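Local coordinates for protein prolyl endopeptidase (Myxococcus xanthus, PDB 2BKL) that probably acts as a serine peptidase that hydrolyses oligopeptides on the carboxyl side of proline and, far less readily, of alanine, at residues Q231-R236 with E276-K281; R283-T288 with V325-G330. One frame throughout, in Å; residues are numbered along the deposited sequence.

Contact 1 (Q231-R236 with E276-K281)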
loop_
_atom_site.group_PDB
_atom_site.type_symbol
_atom_site.label_atom_id
_atom_site.label_comp_id
_atom_site.label_asym_id
_atom_site.label_seq_id
_atom_site.Cartn_x
_atom_site.Cartn_y
_atom_site.Cartn_z
ATOM N N GLN A 231 -13.763 -10.658 4.331
ATOM C CA GLN A 231 -14.247 -9.288 4.221
ATOM C C GLN A 231 -15.715 -9.266 3.873
ATOM O O GLN A 231 -16.208 -10.136 3.160
ATOM C CB GLN A 231 -13.460 -8.567 3.125
ATOM C CG GLN A 231 -13.490 -7.050 3.202
ATOM C CD GLN A 231 -12.646 -6.410 2.115
ATOM O OE1 GLN A 231 -11.570 -6.929 1.756
ATOM N NE2 GLN A 231 -13.134 -5.290 1.567
ATOM N N SER A 232 -16.437 -8.289 4.407
ATOM C CA SER A 232 -17.869 -8.145 4.102
ATOM C C SER A 232 -18.142 -6.851 3.339
ATOM O O SER A 232 -17.334 -5.924 3.336
ATOM C CB SER A 232 -18.724 -8.224 5.362
ATOM O OG SER A 232 -18.556 -7.093 6.192
ATOM N N ASP A 233 -19.306 -6.813 2.688
ATOM C CA ASP A 233 -19.813 -5.572 2.104
ATOM C C ASP A 233 -21.332 -5.619 2.106
ATOM O O ASP A 233 -21.915 -6.688 2.240
ATOM C CB ASP A 233 -19.290 -5.397 0.680
ATOM C CG ASP A 233 -19.266 -3.934 0.210
ATOM O OD1 ASP A 233 -19.611 -3.023 1.013
ATOM O OD2 ASP A 233 -18.928 -3.606 -0.963
ATOM N N LEU A 234 -21.960 -4.466 1.979
ATOM C CA LEU A 234 -23.414 -4.336 2.085
ATOM C C LEU A 234 -23.890 -3.397 0.988
ATOM O O LEU A 234 -23.317 -2.342 0.788
ATOM C CB LEU A 234 -23.828 -3.776 3.458
ATOM C CG LEU A 234 -25.340 -3.720 3.712
ATOM C CD1 LEU A 234 -25.960 -5.111 3.855
ATOM C CD2 LEU A 234 -25.670 -2.865 4.952
ATOM N N SER A 235 -24.952 -3.782 0.283
ATOM C CA SER A 235 -25.521 -2.903 -0.721
ATOM C C SER A 235 -26.154 -1.685 -0.059
ATOM O O SER A 235 -26.518 -1.707 1.102
ATOM C CB SER A 235 -26.568 -3.659 -1.571
ATOM O OG SER A 235 -27.680 -4.059 -0.803
ATOM N N ARG A 236 -26.245 -0.609 -0.827
ATOM C CA ARG A 236 -26.910 0.620 -0.366
ATOM C C ARG A 236 -28.304 0.443 0.185
ATOM O O ARG A 236 -28.656 1.050 1.197
ATOM C CB ARG A 236 -26.989 1.619 -1.506
ATOM C CG ARG A 236 -25.783 2.423 -1.647
ATOM C CD ARG A 236 -25.479 3.356 -0.468
ATOM N NE ARG A 236 -26.496 4.353 -0.110
ATOM C CZ ARG A 236 -26.819 5.409 -0.859
ATOM N NH1 ARG A 236 -26.258 5.581 -2.054
ATOM N NH2 ARG A 236 -27.715 6.300 -0.435
ATOM N N GLU A 276 -15.274 -9.206 -7.742
ATOM C CA GLU A 276 -15.733 -8.123 -6.873
ATOM C C GLU A 276 -17.136 -7.757 -7.310
ATOM O O GLU A 276 -17.399 -7.623 -8.503
ATOM C CB GLU A 276 -14.812 -6.923 -7.031
ATOM C CG GLU A 276 -15.170 -5.733 -6.164
ATOM C CD GLU A 276 -14.356 -4.503 -6.501
ATOM O OE1 GLU A 276 -13.187 -4.633 -6.922
ATOM O OE2 GLU A 276 -14.884 -3.386 -6.348
ATOM N N VAL A 277 -18.050 -7.588 -6.358
ATOM C CA VAL A 277 -19.456 -7.402 -6.668
ATOM C C VAL A 277 -20.013 -6.115 -6.065
ATOM O O VAL A 277 -19.707 -5.757 -4.905
ATOM C CB VAL A 277 -20.313 -8.573 -6.141
ATOM C CG1 VAL A 277 -21.741 -8.452 -6.653
ATOM C CG2 VAL A 277 -19.696 -9.870 -6.506
ATOM N N HIS A 278 -20.802 -5.399 -6.858
ATOM C CA HIS A 278 -21.590 -4.264 -6.378
ATOM C C HIS A 278 -23.032 -4.480 -6.777
ATOM O O HIS A 278 -23.299 -4.859 -7.897
ATOM C CB HIS A 278 -21.022 -2.973 -6.962
ATOM C CG HIS A 278 -19.645 -2.670 -6.457
ATOM N ND1 HIS A 278 -19.396 -2.349 -5.138
ATOM C CD2 HIS A 278 -18.441 -2.705 -7.074
ATOM C CE1 HIS A 278 -18.093 -2.187 -4.967
ATOM N NE2 HIS A 278 -17.493 -2.387 -6.129
ATOM N N ALA A 279 -23.945 -4.291 -5.833
ATOM C CA ALA A 279 -25.377 -4.431 -6.085
ATOM C C ALA A 279 -26.074 -3.079 -6.130
ATOM O O ALA A 279 -25.843 -2.230 -5.285
ATOM C CB ALA A 279 -26.005 -5.270 -5.027
ATOM N N TRP A 280 -26.928 -2.907 -7.116
ATOM C CA TRP A 280 -27.725 -1.690 -7.242
ATOM C C TRP A 280 -29.026 -2.062 -7.922
ATOM O O TRP A 280 -29.031 -2.709 -8.942
ATOM C CB TRP A 280 -26.947 -0.623 -8.049
ATOM C CG TRP A 280 -27.701 0.665 -8.199
ATOM C CD1 TRP A 280 -28.153 1.211 -9.348
ATOM C CD2 TRP A 280 -28.113 1.551 -7.141
ATOM N NE1 TRP A 280 -28.810 2.394 -9.085
ATOM C CE2 TRP A 280 -28.819 2.611 -7.736
ATOM C CE3 TRP A 280 -27.956 1.560 -5.747
ATOM C CZ2 TRP A 280 -29.373 3.649 -6.991
ATOM C CZ3 TRP A 280 -28.517 2.603 -5.012
ATOM C CH2 TRP A 280 -29.186 3.633 -5.641
ATOM N N LYS A 281 -30.147 -1.617 -7.345
ATOM C CA LYS A 281 -31.499 -1.874 -7.888
ATOM C C LYS A 281 -31.693 -3.349 -8.262
ATOM O O LYS A 281 -32.211 -3.681 -9.325
ATOM C CB LYS A 281 -31.832 -0.894 -9.033
ATOM C CG LYS A 281 -31.928 0.536 -8.514
ATOM C CD LYS A 281 -32.509 1.519 -9.501
ATOM C CE LYS A 281 -32.722 2.902 -8.872
ATOM N NZ LYS A 281 -32.923 3.922 -9.950
HETATM O O HOH W 1 -17.516 -5.244 -2.654
HETATM O O HOH W 2 -20.929 -5.058 -2.470
HETATM O O HOH W 3 -25.340 -0.442 -3.513
#
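Asp233 OD2, close to the His278 ring, has two waters within hydrogen-bonding distance: the oxygen of water 1 lies 2.7 Å from OD2. Water 2 sits 2.9 Å from that same Asp233 OD2, and both waters also lie within reach of Val277 O, water 2 at 2.8 Å. The setting is a beta-propeller, and strands 229-234 and 275-280 are the first strands of consecutive four-stranded blades. Solvent, rather than direct hydrogen bonding, makes the polar join here. His278 presents CE1 obliquely to Asp233 OD2, beyond bonding distance; the carboxylate could still polarise the ring through space. His278 NE2 donates to the anti lone pair of Glu276 OE2 at 2.8 Å, the acceptor lying 25° out of the His278 ring plane. A third bridge closes the far end: the oxygen of water 3 accepts from Arg236 N at 2.8 Å. The same water donates to Ala279 O, 2.6 Å away. Beside it, Ser235 CB meets Ala279 CB at 3.9 Å, while Ser235 OG turns to Asp237 and the backbone of Tyr240. The bent Arg236 chain carries its guanidinium to salt bridges with Glu372 and Asp373 and a cation-pi contact with Trp130; across this contact Arg236 touches Trp280 through CB. Trp280 has Lys281 CG over one face, and its second torsion (chi2 -116°) turns the six-membered ring toward Arg236, whose CB lies at the ring edge, in plane, 3.9 Å from CZ3.

Contact 2 (R283-T288 with V325-G330)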
loop_
_atom_site.group_PDB
_atom_site.type_symbol
_atom_site.label_atom_id
_atom_site.label_comp_id
_atom_site.label_asym_id
_atom_site.label_seq_id
_atom_site.Cartn_x
_atom_site.Cartn_y
_atom_site.Cartn_z
ATOM N N ARG A 283 -29.747 -5.698 -9.056
ATOM C CA ARG A 283 -28.838 -6.347 -10.010
ATOM C C ARG A 283 -27.441 -6.338 -9.409
ATOM O O ARG A 283 -27.081 -5.432 -8.694
ATOM C CB ARG A 283 -28.799 -5.592 -11.336
ATOM C CG ARG A 283 -30.139 -5.235 -11.905
ATOM C CD ARG A 283 -31.011 -6.392 -12.213
ATOM N NE ARG A 283 -30.543 -7.142 -13.372
ATOM C CZ ARG A 283 -31.182 -8.173 -13.892
ATOM N NH1 ARG A 283 -32.300 -8.618 -13.340
ATOM N NH2 ARG A 283 -30.685 -8.787 -14.953
ATOM N N PHE A 284 -26.657 -7.378 -9.679
ATOM C CA PHE A 284 -25.280 -7.467 -9.229
ATOM C C PHE A 284 -24.369 -7.175 -10.408
ATOM O O PHE A 284 -24.598 -7.662 -11.521
ATOM C CB PHE A 284 -24.939 -8.887 -8.731
ATOM C CG PHE A 284 -25.686 -9.361 -7.512
ATOM C CD1 PHE A 284 -26.467 -8.544 -6.725
ATOM C CD2 PHE A 284 -25.530 -10.695 -7.127
ATOM C CE1 PHE A 284 -27.091 -9.052 -5.594
ATOM C CE2 PHE A 284 -26.186 -11.207 -6.004
ATOM C CZ PHE A 284 -26.948 -10.376 -5.248
ATOM N N TYR A 285 -23.349 -6.345 -10.170
ATOM C CA TYR A 285 -22.324 -6.015 -11.153
ATOM C C TYR A 285 -21.024 -6.652 -10.688
ATOM O O TYR A 285 -20.518 -6.319 -9.642
ATOM C CB TYR A 285 -22.211 -4.484 -11.350
ATOM C CG TYR A 285 -23.532 -3.933 -11.840
ATOM C CD1 TYR A 285 -24.519 -3.546 -10.943
ATOM C CD2 TYR A 285 -23.830 -3.898 -13.194
ATOM C CE1 TYR A 285 -25.769 -3.134 -11.381
ATOM C CE2 TYR A 285 -25.092 -3.468 -13.653
ATOM C CZ TYR A 285 -26.045 -3.085 -12.733
ATOM O OH TYR A 285 -27.282 -2.702 -13.167
ATOM N N VAL A 286 -20.522 -7.589 -11.471
ATOM C CA VAL A 286 -19.409 -8.435 -11.067
ATOM C C VAL A 286 -18.208 -8.117 -11.939
ATOM O O VAL A 286 -18.242 -8.357 -13.148
ATOM C CB VAL A 286 -19.753 -9.936 -11.197
ATOM C CG1 VAL A 286 -18.574 -10.805 -10.808
ATOM C CG2 VAL A 286 -20.957 -10.290 -10.369
ATOM N N LEU A 287 -17.159 -7.606 -11.316
ATOM C CA LEU A 287 -15.892 -7.341 -11.977
ATOM C C LEU A 287 -14.998 -8.537 -11.769
ATOM O O LEU A 287 -14.758 -8.939 -10.623
ATOM C CB LEU A 287 -15.231 -6.089 -11.372
ATOM C CG LEU A 287 -13.801 -5.786 -11.808
ATOM C CD1 LEU A 287 -13.690 -5.445 -13.296
ATOM C CD2 LEU A 287 -13.237 -4.660 -10.926
ATOM N N THR A 288 -14.490 -9.126 -12.843
ATOM C CA THR A 288 -13.731 -10.369 -12.732
ATOM C C THR A 288 -12.689 -10.559 -13.806
ATOM O O THR A 288 -12.812 -10.022 -14.923
ATOM C CB THR A 288 -14.731 -11.558 -12.721
ATOM O OG1 THR A 288 -14.030 -12.791 -12.561
ATOM C CG2 THR A 288 -15.449 -11.685 -14.038
ATOM N N VAL A 325 -14.490 -0.713 -10.831
ATOM C CA VAL A 325 -15.795 -0.297 -11.288
ATOM C C VAL A 325 -16.489 0.302 -10.110
ATOM O O VAL A 325 -16.560 -0.317 -9.040
ATOM C CB VAL A 325 -16.650 -1.486 -11.749
ATOM C CG1 VAL A 325 -18.030 -1.007 -12.128
ATOM C CG2 VAL A 325 -15.993 -2.191 -12.877
ATOM N N SER A 326 -17.049 1.486 -10.316
ATOM C CA SER A 326 -17.907 2.097 -9.320
ATOM C C SER A 326 -19.244 2.458 -9.928
ATOM O O SER A 326 -19.353 2.727 -11.125
ATOM C CB SER A 326 -17.267 3.325 -8.709
ATOM O OG SER A 326 -17.113 4.355 -9.662
ATOM N N ILE A 327 -20.285 2.413 -9.118
ATOM C CA ILE A 327 -21.586 2.835 -9.571
ATOM C C ILE A 327 -21.838 4.219 -9.008
ATOM O O ILE A 327 -21.934 4.406 -7.786
ATOM C CB ILE A 327 -22.678 1.866 -9.089
ATOM C CG1 ILE A 327 -22.348 0.424 -9.493
ATOM C CG2 ILE A 327 -24.024 2.316 -9.627
ATOM C CD1 ILE A 327 -23.341 -0.619 -8.967
ATOM N N VAL A 328 -21.888 5.194 -9.905
ATOM C CA VAL A 328 -22.090 6.587 -9.535
ATOM C C VAL A 328 -23.121 7.227 -10.434
ATOM O O VAL A 328 -23.137 7.008 -11.642
ATOM C CB VAL A 328 -20.770 7.377 -9.606
ATOM C CG1 VAL A 328 -19.848 6.992 -8.477
ATOM C CG2 VAL A 328 -20.065 7.252 -10.993
ATOM N N GLY A 329 -24.031 7.973 -9.833
ATOM C CA GLY A 329 -25.013 8.700 -10.615
ATOM C C GLY A 329 -25.778 7.849 -11.604
ATOM O O GLY A 329 -26.004 8.290 -12.736
ATOM N N GLY A 330 -26.097 6.627 -11.221
ATOM C CA GLY A 330 -26.902 5.757 -12.084
ATOM C C GLY A 330 -26.164 5.193 -13.278
ATOM O O GLY A 330 -26.788 4.686 -14.205
#
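Tyr285 and Ile327 meet through carbon atoms, as do Leu287 and Val325, and these two pairs make up the contact between strand 283-288 and strand 321-328 of the next propeller blade. The strands run in roughly opposite directions, so the residue numbers fall on one side as they rise on the other. The nearest alpha carbons, Leu287 CA and Val325 CA, are still 7.1 Å apart, a spacing that fits packing of sheet faces through side chains and not backbone pairing. No hydrogen bond joins the two segments.

The aromatic-aliphatic pair touches at Tyr285 CD1 and Ile327 CD1, 3.7 Å apart. The methyl comes obliquely to the ring, and the two side chains cross at about a right angle. The extended second torsion of Ile327 (chi2 176°) carries CD1 away from its own backbone and out to the tyrosine.

In the purely aliphatic pair, Val325 CG2 faces both methyls of Leu287 from one side, 4.0 Å from CD1. The same Val325 CG2 is 4.2 Å from Leu287 CD2, which also comes near the backbone, 4.1 Å from Val325 N. With CG anti to its backbone N (chi1 171°), Leu287 brings its branched end alongside the valine, both methyls at nearly the same distance from CG2.

All four residues are buried. Alternation along strand 283-288 sends Phe284 and Val286 to the other face, where Phe284 makes edge-to-face stacks with Tyr240, Phe242 and Trp256 of the preceding blade. Further cover comes from Leu349 on Tyr285, from Trp280 of strand 275-280 on Ile327, and from Leu332 and Leu334 of strand 331-338, which flank Ile327 and Val325.

The two contacts lie about 9 Å apart between centres, on one side of the chain's centre, and follow in series along the sequence. Together they join three consecutive antiparallel sheets of the propeller: contact 1 links the sheets that begin with 229-234 and 275-280, contact 2 the latter sheet and the one that begins with 321-328. The shared middle sheet couples them directly, because 275-280 and 283-288 are adjacent strands, with a probable hydrogen bond between His278 O and Tyr285 N of 2.7 Å. Contact 1 is water-bridged at the surface, contact 2 apolar and buried; their order along the chain reflects consecutive blades packed in sequence around the propeller.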